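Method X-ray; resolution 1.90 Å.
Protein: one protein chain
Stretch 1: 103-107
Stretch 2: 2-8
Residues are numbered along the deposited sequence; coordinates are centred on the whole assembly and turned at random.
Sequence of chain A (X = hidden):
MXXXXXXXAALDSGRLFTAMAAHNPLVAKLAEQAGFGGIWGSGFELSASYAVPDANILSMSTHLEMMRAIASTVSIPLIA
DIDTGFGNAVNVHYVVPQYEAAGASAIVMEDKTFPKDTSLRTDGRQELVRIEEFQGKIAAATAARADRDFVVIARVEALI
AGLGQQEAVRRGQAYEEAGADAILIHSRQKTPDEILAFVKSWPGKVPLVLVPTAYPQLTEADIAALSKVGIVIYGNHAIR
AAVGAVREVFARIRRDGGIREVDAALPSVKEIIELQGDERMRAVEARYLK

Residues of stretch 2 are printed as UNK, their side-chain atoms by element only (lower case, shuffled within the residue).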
# COMPACT_ATOMS: atom_id res chain seq x y z
N GLY A 103 2.73 15.37 4.63
CA GLY A 103 3.82 16.20 5.08
C GLY A 103 4.47 17.02 3.97
O GLY A 103 5.50 17.63 4.21
N ALA A 104 3.93 16.98 2.75
CA ALA A 104 4.45 17.86 1.67
C ALA A 104 4.16 19.35 2.02
O ALA A 104 3.11 19.67 2.63
CB ALA A 104 3.79 17.51 0.35
N SER A 105 5.07 20.24 1.66
CA SER A 105 4.87 21.66 1.96
C SER A 105 4.29 22.42 0.72
O SER A 105 3.80 23.57 0.85
CB SER A 105 6.17 22.31 2.43
OG SER A 105 6.48 21.94 3.80
N ALA A 106 4.27 21.74 -0.43
CA ALA A 106 3.75 22.30 -1.69
C ALA A 106 3.43 21.18 -2.64
O ALA A 106 3.93 20.04 -2.47
CB ALA A 106 4.84 23.16 -2.35
N ILE A 107 2.60 21.51 -3.64
CA ILE A 107 2.29 20.60 -4.72
C ILE A 107 2.45 21.48 -5.95
O ILE A 107 2.36 22.70 -5.89
CB ILE A 107 0.87 20.00 -4.67
CG1 ILE A 107 -0.24 21.07 -4.44
CG2 ILE A 107 0.85 19.01 -3.53
CD1 ILE A 107 -0.57 21.91 -5.66
N UNK A 2 7.59 25.65 11.26
CA UNK A 2 7.19 24.40 10.63
C UNK A 2 7.79 24.39 9.21
O UNK A 2 8.29 25.41 8.71
o UNK A 2 5.33 25.31 9.52
c UNK A 2 5.72 24.35 10.50
c UNK A 2 5.07 24.71 11.79
N UNK A 3 7.79 23.24 8.54
CA UNK A 3 8.32 23.25 7.17
C UNK A 3 7.53 24.17 6.26
O UNK A 3 8.08 24.85 5.42
c UNK A 3 9.14 20.82 7.35
c UNK A 3 9.95 18.43 7.29
c UNK A 3 8.77 19.39 6.97
n UNK A 3 9.57 17.00 6.98
c UNK A 3 8.30 21.83 6.58
N UNK A 4 6.21 24.22 6.43
CA UNK A 4 5.40 25.09 5.50
C UNK A 4 5.78 26.55 5.68
O UNK A 4 5.85 27.29 4.73
o UNK A 4 4.10 22.72 4.86
c UNK A 4 3.90 24.94 5.76
n UNK A 4 2.13 23.24 5.85
c UNK A 4 3.39 23.53 5.44
N UNK A 5 6.02 26.93 6.93
CA UNK A 5 6.41 28.31 7.22
C UNK A 5 7.77 28.57 6.60
O UNK A 5 7.99 29.62 6.00
o UNK A 5 6.29 28.05 11.56
c UNK A 5 5.22 28.45 9.45
n UNK A 5 4.63 29.60 11.47
c UNK A 5 6.52 28.52 8.74
c UNK A 5 5.42 28.68 10.92
N UNK A 6 8.70 27.64 6.81
CA UNK A 6 10.03 27.77 6.20
C UNK A 6 9.95 28.01 4.67
O UNK A 6 10.67 28.81 4.16
c UNK A 6 10.87 26.47 6.47
N UNK A 7 9.11 27.28 3.94
CA UNK A 7 9.04 27.47 2.50
C UNK A 7 8.42 28.82 2.18
O UNK A 7 8.89 29.56 1.30
c UNK A 7 8.23 26.33 1.85
c UNK A 7 7.05 25.30 -0.11
c UNK A 7 9.30 26.51 -0.41
c UNK A 7 7.97 26.46 0.35
N UNK A 8 7.35 29.15 2.90
CA UNK A 8 6.70 30.45 2.69
C UNK A 8 7.71 31.58 3.02
O UNK A 8 7.79 32.56 2.31
c UNK A 8 1.87 30.58 0.71
n UNK A 8 2.04 31.61 -0.12
c UNK A 8 3.90 31.32 1.79
n UNK A 8 0.81 29.76 0.55
c UNK A 8 4.41 31.47 3.16
n UNK A 8 2.76 30.41 1.67
c UNK A 8 5.44 30.49 3.57
O HOH W 1 1.87 19.85 5.08
O HOH W 2 4.48 20.08 6.03

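Position 2 carries three side-chain atoms, one carbon bearing an oxygen and a second carbon. This beta-branched hydroxyl side chain lies beyond contact with stretch 1, and its oxygen stands 3.1 Å from the backbone N of position 5. The residue is Thr2, at the N-cap of the helix, where OG1 accepts a hydrogen bond from an amide that has no carbonyl of a preceding turn to bind.

At position 3, four carbons run in an unbranched row to a terminal nitrogen. CB lies 3.3 Å from Ser105 OG, and the chain extends from there with chi1 near -61° and chi2 to chi4 all t. The length and terminal amine identify Lys3, whose NZ is hydrogen-bonded elsewhere in the structure.

Position 4 has two carbons, the second carrying one oxygen and one nitrogen: a short carboxamide. Its oxygen approaches Ser105 OG to 2.7 Å. This is Asn4; Ser105 OG donates to Asn4 OD1. The CA-to-CB bond points sideways, but the end of the side chain comes nearer stretch 1; chi1 is m (-65°).

Three carbons are found at position 5, the third bearing oxygen and nitrogen, a carboxamide one methylene longer. The side chain starts away from stretch 1 and makes no contact with it. Here the residue is Gln5, and its OE1 accepts from Thr2 N at 2.7 Å, so the two residues bind each other reciprocally at the start of the helix.

A single carbon at position 6 defines Ala6, which does not reach stretch 1. Its backbone N donates to Thr2 O at 3.0 Å.

Position 7 shows four carbons forked at the second, with one terminal methyl 3.8 Å from Ala106 CB. The residue is Leu7, directed toward stretch 1 with chi1 t (175°); CD2 also lies 4.0 Å from Ser105 CB.

At position 8, three carbons lead to a nitrogen and then to a carbon holding two further nitrogens. This guanidinium belongs to Arg8; it makes no contact with stretch 1, and its nitrogens are hydrogen-bonded elsewhere.

The contact centres on Ser105, whose side chain points toward the helix and whose CA lies 5.0 Å from Asn4 CA. Its hydroxyl is held by Asn4 OD1 and packs against Lys3 CB, while one helical turn on, Leu7 CD2 packs on Ala106 CB at 3.8 Å, an apolar contact, and also lies 3.8 Å from the backbone O of Ser105. Water 2 lies within hydrogen-bonding distance of Asn4 OD1 (2.9 Å) and, more weakly, of Gly103 O (3.2 Å), extending the polar side of this small interface.

Stretch 2 (2-8) TKNQALR
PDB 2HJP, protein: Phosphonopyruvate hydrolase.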